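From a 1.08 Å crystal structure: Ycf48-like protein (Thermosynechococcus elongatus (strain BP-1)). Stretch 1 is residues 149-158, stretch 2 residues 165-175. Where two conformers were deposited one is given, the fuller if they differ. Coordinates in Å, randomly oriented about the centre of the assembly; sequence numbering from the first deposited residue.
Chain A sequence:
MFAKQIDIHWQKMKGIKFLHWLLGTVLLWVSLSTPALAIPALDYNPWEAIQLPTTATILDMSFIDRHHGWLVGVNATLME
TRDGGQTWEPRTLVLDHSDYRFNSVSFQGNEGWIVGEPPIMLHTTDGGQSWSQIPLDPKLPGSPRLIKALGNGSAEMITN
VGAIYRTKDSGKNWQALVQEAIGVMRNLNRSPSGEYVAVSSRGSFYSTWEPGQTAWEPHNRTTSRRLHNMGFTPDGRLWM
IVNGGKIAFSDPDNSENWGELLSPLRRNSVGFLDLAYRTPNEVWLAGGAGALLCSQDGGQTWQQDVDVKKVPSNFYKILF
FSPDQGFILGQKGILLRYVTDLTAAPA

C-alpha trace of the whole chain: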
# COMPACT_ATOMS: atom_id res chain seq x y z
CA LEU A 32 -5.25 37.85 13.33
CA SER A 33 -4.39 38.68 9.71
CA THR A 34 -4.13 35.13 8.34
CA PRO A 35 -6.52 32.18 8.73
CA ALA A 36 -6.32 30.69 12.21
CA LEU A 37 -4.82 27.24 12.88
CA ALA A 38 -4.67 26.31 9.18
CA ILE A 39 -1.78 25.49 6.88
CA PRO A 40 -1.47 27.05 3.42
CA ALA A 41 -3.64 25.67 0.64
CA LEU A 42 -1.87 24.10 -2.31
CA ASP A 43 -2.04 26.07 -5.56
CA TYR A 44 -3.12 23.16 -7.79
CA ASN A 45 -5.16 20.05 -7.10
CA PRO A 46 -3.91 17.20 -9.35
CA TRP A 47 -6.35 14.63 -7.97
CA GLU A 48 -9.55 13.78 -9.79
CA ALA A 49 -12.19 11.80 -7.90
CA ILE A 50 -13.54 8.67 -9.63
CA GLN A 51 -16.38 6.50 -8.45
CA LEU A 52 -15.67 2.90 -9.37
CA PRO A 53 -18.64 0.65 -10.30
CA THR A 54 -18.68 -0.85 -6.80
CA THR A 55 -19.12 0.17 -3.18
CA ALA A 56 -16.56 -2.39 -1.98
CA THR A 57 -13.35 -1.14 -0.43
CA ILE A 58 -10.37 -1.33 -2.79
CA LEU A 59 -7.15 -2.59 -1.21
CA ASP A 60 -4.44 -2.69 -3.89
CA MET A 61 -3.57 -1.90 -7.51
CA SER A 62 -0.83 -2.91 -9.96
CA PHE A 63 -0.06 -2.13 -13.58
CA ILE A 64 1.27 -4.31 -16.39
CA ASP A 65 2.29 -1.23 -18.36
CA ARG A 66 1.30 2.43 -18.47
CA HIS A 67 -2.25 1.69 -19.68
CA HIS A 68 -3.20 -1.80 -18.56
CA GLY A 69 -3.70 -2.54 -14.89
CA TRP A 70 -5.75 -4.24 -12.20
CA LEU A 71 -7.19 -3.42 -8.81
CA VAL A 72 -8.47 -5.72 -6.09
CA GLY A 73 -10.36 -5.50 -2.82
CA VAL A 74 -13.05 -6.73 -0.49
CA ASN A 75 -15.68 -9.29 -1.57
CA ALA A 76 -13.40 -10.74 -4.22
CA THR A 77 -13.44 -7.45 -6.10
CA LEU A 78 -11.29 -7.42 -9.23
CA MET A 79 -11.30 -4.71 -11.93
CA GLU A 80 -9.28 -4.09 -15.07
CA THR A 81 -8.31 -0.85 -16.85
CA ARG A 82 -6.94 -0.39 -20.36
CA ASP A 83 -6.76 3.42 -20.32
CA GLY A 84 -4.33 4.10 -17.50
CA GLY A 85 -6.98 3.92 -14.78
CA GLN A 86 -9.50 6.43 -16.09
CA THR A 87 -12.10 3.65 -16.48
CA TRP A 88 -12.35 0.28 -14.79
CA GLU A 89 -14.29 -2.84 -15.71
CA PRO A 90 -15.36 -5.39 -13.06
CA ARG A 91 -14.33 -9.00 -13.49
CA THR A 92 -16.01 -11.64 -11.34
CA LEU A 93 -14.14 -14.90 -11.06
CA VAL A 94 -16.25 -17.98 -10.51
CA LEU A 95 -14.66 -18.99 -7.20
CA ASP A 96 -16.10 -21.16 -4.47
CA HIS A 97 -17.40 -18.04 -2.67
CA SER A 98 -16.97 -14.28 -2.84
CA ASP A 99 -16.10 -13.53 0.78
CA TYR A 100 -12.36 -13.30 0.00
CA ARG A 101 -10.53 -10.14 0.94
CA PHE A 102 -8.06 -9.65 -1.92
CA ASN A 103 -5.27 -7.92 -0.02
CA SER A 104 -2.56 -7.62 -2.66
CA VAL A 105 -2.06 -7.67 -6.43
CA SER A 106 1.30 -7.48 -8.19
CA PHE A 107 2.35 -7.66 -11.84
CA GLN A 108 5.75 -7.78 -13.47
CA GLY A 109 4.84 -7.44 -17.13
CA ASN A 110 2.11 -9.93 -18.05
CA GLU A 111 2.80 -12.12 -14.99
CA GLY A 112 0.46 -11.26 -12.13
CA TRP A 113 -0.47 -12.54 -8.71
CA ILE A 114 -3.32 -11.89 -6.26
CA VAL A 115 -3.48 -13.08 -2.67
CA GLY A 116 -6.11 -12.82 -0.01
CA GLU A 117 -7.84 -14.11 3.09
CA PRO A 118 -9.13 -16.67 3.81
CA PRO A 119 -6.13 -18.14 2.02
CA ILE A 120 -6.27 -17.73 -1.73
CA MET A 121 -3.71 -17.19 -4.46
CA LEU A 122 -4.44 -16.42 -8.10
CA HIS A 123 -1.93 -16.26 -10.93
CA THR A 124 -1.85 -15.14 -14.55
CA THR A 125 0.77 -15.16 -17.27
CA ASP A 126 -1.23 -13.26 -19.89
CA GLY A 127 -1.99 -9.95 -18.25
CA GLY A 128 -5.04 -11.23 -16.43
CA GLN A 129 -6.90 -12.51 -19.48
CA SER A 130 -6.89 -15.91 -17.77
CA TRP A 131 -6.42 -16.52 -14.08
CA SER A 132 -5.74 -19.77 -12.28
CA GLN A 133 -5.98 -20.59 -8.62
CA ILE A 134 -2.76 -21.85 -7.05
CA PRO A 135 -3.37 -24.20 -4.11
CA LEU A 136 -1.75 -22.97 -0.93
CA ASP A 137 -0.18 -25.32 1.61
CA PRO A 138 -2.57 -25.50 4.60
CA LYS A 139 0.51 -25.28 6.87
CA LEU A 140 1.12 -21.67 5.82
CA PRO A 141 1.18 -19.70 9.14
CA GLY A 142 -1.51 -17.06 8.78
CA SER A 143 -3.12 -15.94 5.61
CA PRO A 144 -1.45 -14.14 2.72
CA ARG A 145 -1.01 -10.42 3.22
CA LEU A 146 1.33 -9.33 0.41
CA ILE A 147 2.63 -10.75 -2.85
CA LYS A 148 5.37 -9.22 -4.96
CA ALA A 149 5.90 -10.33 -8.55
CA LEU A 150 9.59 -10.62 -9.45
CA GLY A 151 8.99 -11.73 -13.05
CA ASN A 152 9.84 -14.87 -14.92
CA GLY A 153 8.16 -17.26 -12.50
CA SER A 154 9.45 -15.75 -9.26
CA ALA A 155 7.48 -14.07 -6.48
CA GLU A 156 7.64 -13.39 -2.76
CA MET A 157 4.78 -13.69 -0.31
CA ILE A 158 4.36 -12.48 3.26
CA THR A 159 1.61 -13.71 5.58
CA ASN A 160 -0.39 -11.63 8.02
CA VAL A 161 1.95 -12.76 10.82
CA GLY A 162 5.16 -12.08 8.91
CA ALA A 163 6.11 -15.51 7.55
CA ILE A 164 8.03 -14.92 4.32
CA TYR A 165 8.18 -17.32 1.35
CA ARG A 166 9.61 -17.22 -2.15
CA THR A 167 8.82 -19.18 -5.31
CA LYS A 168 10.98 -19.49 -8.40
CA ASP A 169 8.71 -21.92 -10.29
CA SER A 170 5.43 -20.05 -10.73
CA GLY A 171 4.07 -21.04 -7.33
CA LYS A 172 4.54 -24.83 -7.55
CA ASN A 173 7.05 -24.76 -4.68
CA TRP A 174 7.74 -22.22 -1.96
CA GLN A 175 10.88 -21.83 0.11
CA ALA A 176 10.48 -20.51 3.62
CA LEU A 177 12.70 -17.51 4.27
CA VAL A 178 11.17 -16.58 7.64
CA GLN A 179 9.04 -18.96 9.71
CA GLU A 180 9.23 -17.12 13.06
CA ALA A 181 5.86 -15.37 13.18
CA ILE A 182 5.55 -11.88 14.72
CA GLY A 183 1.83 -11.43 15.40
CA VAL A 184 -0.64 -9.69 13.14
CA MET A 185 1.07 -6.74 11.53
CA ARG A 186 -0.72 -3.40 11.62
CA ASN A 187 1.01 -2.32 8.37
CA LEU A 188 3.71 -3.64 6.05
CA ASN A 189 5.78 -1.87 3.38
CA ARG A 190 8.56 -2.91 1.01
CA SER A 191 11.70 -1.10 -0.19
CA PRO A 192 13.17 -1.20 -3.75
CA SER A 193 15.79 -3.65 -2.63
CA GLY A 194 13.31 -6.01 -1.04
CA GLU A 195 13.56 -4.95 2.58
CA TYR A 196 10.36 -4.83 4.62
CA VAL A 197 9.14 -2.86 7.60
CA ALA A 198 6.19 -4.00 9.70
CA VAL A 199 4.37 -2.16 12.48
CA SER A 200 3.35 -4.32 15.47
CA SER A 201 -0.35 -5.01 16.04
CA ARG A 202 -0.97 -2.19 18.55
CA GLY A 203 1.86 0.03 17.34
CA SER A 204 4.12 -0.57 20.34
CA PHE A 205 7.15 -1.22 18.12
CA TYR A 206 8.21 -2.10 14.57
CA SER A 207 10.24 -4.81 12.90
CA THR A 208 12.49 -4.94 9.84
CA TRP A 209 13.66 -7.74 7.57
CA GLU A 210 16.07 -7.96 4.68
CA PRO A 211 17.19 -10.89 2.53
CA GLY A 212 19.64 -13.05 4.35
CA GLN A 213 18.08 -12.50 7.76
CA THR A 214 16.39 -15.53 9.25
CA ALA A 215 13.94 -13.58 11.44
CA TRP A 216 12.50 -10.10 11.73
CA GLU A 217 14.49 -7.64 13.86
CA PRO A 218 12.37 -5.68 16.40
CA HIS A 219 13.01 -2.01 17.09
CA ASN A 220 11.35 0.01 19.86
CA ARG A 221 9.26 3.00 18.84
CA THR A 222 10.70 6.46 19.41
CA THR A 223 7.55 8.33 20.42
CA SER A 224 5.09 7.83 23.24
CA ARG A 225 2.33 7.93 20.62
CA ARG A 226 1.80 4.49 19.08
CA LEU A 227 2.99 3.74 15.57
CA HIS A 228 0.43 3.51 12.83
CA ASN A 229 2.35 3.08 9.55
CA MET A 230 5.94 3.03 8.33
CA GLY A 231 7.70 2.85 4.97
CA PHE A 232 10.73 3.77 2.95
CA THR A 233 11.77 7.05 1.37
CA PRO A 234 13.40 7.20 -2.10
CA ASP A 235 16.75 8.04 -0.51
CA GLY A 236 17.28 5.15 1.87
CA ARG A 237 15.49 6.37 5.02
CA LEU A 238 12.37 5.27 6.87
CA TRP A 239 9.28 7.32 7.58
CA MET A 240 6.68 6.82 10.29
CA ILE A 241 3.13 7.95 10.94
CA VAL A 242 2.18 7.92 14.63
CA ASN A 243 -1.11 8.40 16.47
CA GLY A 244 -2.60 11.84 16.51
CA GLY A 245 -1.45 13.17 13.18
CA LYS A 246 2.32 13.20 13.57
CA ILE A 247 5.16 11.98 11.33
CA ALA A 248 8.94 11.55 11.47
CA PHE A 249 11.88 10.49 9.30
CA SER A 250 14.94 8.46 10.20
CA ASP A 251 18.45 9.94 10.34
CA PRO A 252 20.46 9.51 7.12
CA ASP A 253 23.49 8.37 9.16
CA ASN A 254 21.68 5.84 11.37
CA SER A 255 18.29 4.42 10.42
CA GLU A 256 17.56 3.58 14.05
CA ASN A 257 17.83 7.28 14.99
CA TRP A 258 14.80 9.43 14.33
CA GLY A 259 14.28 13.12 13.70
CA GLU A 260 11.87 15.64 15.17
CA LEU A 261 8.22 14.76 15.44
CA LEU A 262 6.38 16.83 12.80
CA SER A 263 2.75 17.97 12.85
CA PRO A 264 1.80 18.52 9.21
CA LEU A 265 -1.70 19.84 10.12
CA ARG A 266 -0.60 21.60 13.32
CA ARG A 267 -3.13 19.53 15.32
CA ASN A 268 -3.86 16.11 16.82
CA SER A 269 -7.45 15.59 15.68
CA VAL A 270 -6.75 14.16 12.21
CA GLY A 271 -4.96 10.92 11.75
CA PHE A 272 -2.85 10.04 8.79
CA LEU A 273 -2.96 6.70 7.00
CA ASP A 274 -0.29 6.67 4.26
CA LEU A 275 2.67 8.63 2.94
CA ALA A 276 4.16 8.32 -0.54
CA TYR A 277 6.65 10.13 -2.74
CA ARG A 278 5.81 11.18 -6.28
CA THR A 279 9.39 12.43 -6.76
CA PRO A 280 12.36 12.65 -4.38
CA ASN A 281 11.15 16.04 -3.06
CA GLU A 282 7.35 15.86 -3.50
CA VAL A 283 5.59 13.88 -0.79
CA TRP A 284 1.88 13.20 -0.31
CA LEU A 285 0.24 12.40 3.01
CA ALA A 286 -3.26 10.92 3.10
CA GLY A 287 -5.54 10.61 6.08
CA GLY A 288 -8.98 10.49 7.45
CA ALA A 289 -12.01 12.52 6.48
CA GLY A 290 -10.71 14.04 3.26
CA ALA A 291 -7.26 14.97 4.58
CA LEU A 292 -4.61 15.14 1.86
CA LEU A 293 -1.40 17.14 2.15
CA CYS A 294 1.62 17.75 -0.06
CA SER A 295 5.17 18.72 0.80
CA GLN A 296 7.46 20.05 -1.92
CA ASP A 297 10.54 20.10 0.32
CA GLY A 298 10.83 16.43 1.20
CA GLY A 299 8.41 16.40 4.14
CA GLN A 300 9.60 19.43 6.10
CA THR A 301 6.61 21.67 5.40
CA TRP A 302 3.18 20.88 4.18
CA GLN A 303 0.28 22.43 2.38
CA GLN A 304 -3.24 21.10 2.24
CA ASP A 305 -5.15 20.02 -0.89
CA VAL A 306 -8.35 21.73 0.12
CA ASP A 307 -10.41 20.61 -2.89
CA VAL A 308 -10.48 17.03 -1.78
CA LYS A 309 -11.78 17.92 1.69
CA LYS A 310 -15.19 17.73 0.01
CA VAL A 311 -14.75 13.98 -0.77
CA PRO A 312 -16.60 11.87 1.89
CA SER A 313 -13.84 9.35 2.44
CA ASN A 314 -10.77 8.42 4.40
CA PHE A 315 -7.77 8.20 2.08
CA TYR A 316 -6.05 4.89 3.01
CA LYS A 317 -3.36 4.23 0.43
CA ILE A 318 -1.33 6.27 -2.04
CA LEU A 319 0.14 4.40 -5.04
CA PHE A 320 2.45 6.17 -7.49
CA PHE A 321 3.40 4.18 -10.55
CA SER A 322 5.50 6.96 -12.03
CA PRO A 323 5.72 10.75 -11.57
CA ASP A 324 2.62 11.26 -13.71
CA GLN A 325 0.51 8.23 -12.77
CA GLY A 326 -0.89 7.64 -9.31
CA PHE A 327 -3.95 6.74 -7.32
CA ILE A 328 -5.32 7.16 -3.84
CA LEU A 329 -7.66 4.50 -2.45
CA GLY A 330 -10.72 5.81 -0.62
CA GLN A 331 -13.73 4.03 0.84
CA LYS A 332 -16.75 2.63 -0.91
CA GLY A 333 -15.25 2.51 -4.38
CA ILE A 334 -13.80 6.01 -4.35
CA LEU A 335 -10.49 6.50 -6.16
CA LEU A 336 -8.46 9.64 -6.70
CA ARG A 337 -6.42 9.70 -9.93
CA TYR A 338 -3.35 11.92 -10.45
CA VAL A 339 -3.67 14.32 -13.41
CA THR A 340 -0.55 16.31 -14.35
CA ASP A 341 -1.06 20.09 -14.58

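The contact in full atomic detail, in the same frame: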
# COMPACT_ATOMS: atom_id res chain seq x y z
N ALA A 149 5.46 -9.66 -7.33
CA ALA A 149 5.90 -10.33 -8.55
C ALA A 149 7.33 -9.92 -8.85
O ALA A 149 7.63 -8.72 -8.90
CB ALA A 149 5.03 -9.89 -9.72
N LEU A 150 8.21 -10.90 -9.08
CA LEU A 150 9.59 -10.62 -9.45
C LEU A 150 9.85 -10.89 -10.92
O LEU A 150 10.94 -10.61 -11.41
CB LEU A 150 10.53 -11.46 -8.57
CG LEU A 150 10.43 -11.15 -7.08
CD1 LEU A 150 11.21 -12.16 -6.27
CD2 LEU A 150 10.80 -9.74 -6.73
N GLY A 151 8.86 -11.40 -11.65
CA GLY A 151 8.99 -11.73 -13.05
C GLY A 151 9.53 -13.13 -13.26
O GLY A 151 10.16 -13.74 -12.39
N ASN A 152 9.24 -13.65 -14.44
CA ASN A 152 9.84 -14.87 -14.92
C ASN A 152 9.66 -16.02 -13.96
O ASN A 152 10.60 -16.80 -13.77
CB ASN A 152 11.31 -14.65 -15.27
CG ASN A 152 11.47 -13.66 -16.41
OD1 ASN A 152 11.13 -13.96 -17.54
ND2 ASN A 152 11.98 -12.47 -16.11
N GLY A 153 8.46 -16.14 -13.35
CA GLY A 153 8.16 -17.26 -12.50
C GLY A 153 8.48 -17.08 -11.04
O GLY A 153 8.18 -17.98 -10.24
N SER A 154 9.06 -15.95 -10.65
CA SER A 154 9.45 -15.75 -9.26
C SER A 154 8.51 -14.75 -8.57
O SER A 154 8.03 -13.79 -9.18
CB SER A 154 10.88 -15.23 -9.20
OG SER A 154 11.85 -16.24 -9.49
N ALA A 155 8.29 -14.98 -7.28
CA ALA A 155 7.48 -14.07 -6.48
C ALA A 155 7.82 -14.28 -5.02
O ALA A 155 8.32 -15.34 -4.63
CB ALA A 155 5.99 -14.30 -6.70
N GLU A 156 7.54 -13.28 -4.21
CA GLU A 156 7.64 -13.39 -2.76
C GLU A 156 6.32 -13.08 -2.11
O GLU A 156 5.58 -12.22 -2.57
CB GLU A 156 8.70 -12.54 -2.23
CG GLU A 156 8.76 -11.19 -2.55
CD GLU A 156 10.15 -10.63 -2.23
OE1 GLU A 156 10.21 -9.53 -1.70
OE2 GLU A 156 11.21 -11.29 -2.46
N MET A 157 6.03 -13.80 -1.03
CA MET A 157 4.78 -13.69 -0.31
C MET A 157 5.06 -13.52 1.18
O MET A 157 5.95 -14.17 1.74
CB MET A 157 3.96 -14.99 -0.55
CG MET A 157 2.66 -15.01 0.25
SD MET A 157 1.53 -16.32 -0.11
CE MET A 157 2.56 -17.78 0.14
N ILE A 158 4.28 -12.66 1.82
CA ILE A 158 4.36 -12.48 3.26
C ILE A 158 2.97 -12.73 3.82
O ILE A 158 1.97 -12.21 3.29
CB ILE A 158 4.87 -11.08 3.66
CG1 ILE A 158 6.23 -10.88 3.00
CG2 ILE A 158 4.99 -10.98 5.19
CD1 ILE A 158 7.02 -9.70 3.53
N TYR A 165 7.92 -16.23 2.27
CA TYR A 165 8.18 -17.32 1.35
C TYR A 165 8.54 -16.78 -0.03
O TYR A 165 8.09 -15.70 -0.42
CB TYR A 165 6.94 -18.20 1.19
CG TYR A 165 6.55 -18.84 2.48
CD1 TYR A 165 6.99 -20.12 2.80
CD2 TYR A 165 5.77 -18.14 3.41
CE1 TYR A 165 6.69 -20.68 4.03
CE2 TYR A 165 5.45 -18.69 4.62
CZ TYR A 165 5.93 -19.95 4.92
OH TYR A 165 5.59 -20.48 6.12
N ARG A 166 9.30 -17.56 -0.78
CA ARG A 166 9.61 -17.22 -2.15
C ARG A 166 9.39 -18.42 -3.06
O ARG A 166 9.66 -19.56 -2.68
CB ARG A 166 11.07 -16.73 -2.29
CG ARG A 166 11.49 -16.10 -3.61
CD ARG A 166 12.97 -15.62 -3.58
NE ARG A 166 13.14 -14.34 -2.87
CZ ARG A 166 14.02 -14.13 -1.90
NH1 ARG A 166 14.80 -15.13 -1.49
NH2 ARG A 166 14.11 -12.94 -1.31
N THR A 167 8.88 -18.18 -4.25
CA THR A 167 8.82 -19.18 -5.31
C THR A 167 9.70 -18.72 -6.46
O THR A 167 9.81 -17.52 -6.74
CB THR A 167 7.37 -19.43 -5.82
OG1 THR A 167 7.34 -20.54 -6.71
CG2 THR A 167 6.79 -18.22 -6.54
N LYS A 168 10.25 -19.71 -7.16
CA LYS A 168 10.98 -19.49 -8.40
C LYS A 168 10.35 -20.28 -9.53
O LYS A 168 10.89 -20.26 -10.65
CB LYS A 168 12.44 -19.87 -8.23
CG LYS A 168 13.15 -19.04 -7.20
CD LYS A 168 14.59 -19.57 -6.99
CE LYS A 168 15.35 -18.80 -5.95
NZ LYS A 168 16.70 -19.41 -5.75
N ASP A 169 9.27 -21.02 -9.28
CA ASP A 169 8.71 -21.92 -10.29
C ASP A 169 7.21 -21.69 -10.41
O ASP A 169 6.41 -22.64 -10.48
CB ASP A 169 9.07 -23.38 -10.05
CG ASP A 169 8.56 -23.95 -8.72
OD1 ASP A 169 7.98 -23.24 -7.90
OD2 ASP A 169 8.77 -25.17 -8.53
N SER A 170 6.81 -20.43 -10.42
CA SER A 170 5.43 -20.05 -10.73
C SER A 170 4.46 -20.57 -9.68
O SER A 170 3.30 -20.81 -9.97
CB SER A 170 5.02 -20.41 -12.15
OG SER A 170 5.84 -19.77 -13.08
N GLY A 171 4.92 -20.70 -8.44
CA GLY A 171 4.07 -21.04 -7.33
C GLY A 171 3.90 -22.53 -7.08
O GLY A 171 3.16 -22.89 -6.16
N LYS A 172 4.62 -23.40 -7.81
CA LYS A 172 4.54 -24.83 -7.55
C LYS A 172 5.21 -25.17 -6.22
O LYS A 172 4.71 -26.02 -5.47
CB LYS A 172 5.20 -25.61 -8.69
CG LYS A 172 5.19 -27.11 -8.50
CD LYS A 172 5.75 -27.82 -9.73
CE LYS A 172 5.50 -29.32 -9.66
NZ LYS A 172 6.67 -30.12 -10.15
N ASN A 173 6.34 -24.54 -5.92
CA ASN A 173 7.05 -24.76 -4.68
C ASN A 173 7.44 -23.43 -4.05
O ASN A 173 7.77 -22.47 -4.76
CB ASN A 173 8.33 -25.53 -4.94
CG ASN A 173 8.06 -26.95 -5.34
OD1 ASN A 173 7.80 -27.79 -4.50
ND2 ASN A 173 8.11 -27.22 -6.63
N TRP A 174 7.44 -23.41 -2.73
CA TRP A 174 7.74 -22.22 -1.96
C TRP A 174 8.83 -22.56 -0.97
O TRP A 174 8.77 -23.59 -0.29
CB TRP A 174 6.48 -21.73 -1.23
CG TRP A 174 5.45 -21.27 -2.19
CD1 TRP A 174 4.54 -22.05 -2.87
CD2 TRP A 174 5.26 -19.93 -2.68
NE1 TRP A 174 3.77 -21.27 -3.70
CE2 TRP A 174 4.21 -19.97 -3.62
CE3 TRP A 174 5.89 -18.70 -2.41
CZ2 TRP A 174 3.76 -18.84 -4.29
CZ3 TRP A 174 5.44 -17.55 -3.08
CH2 TRP A 174 4.36 -17.64 -4.01
N GLN A 175 9.83 -21.71 -0.89
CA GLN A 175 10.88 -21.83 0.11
C GLN A 175 10.58 -20.86 1.23
O GLN A 175 10.30 -19.68 0.98
CB GLN A 175 12.22 -21.47 -0.54
CG GLN A 175 13.38 -21.14 0.46
CD GLN A 175 14.62 -20.61 -0.26
OE1 GLN A 175 14.59 -20.43 -1.47
NE2 GLN A 175 15.68 -20.28 0.49
O HOH W 1 11.81 -17.87 -11.65

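The strand ending stretch 1 and the strand opening stretch 2 run antiparallel as neighbours in one sheet, and backbone hydrogen bonds hold them together. Two residue pairs are bonded in both directions: Met-157 N to Tyr-165 O and Tyr-165 N to Met-157 O, each 2.9 Å, then Ala-155 N to Thr-167 O at 3.0 Å and Thr-167 N to Ala-155 O at 2.9 Å. Between them Glu-156 and Arg-166 form a non-hydrogen-bonded pair, their CA atoms 4.3 Å apart; at this pair, CA-H...O contacts supplement the ladder, such as Glu-156 CA to Tyr-165 O at 3.3 Å.

Beyond the ladder, Ser-170 N donates to Gly-153 O (2.8 Å), tying together two type I' turns, Gly-151 to Ser-154 and Asp-169 to Lys-172. Gly-153 suits its place doubly: its backbone angles call for glycine, and a CB would lie 3.3 Å from Ser-170 OG. A water extends this end of the contact, donating to Asn-152 O and Lys-168 O and accepting from Ser-154 OG, each at 2.7 Å.

Directly paired across the strands, Glu-156 and Arg-166 share a face, while alternation along each strand sends their neighbours to the other. Here opposite charges pair in a long salt bridge, Glu-156 OE2 to Arg-166 NH2 at 3.5 Å. The carboxylate oxygen approaches the guanidinium at its edge, near its plane, where the N-H groups point.

Ala-155, Met-157, Tyr-165 and Thr-167 occupy the other face. The small Ala-155 packs its CB 4.0 Å from Thr-167 CG2, while Thr-167 OG1 turns to its own stretch, donating to Asn-173 O (2.8 Å) and accepting from Asp-169 N (3.2 Å) and Gly-171 N (3.0 Å). The long, flexible Met-157 reaches over Trp-174: its CE lies 4.3 Å from the centroid of the six-membered ring, almost on the ring normal, a CH-pi contact between a polarised methyl and an electron-rich face.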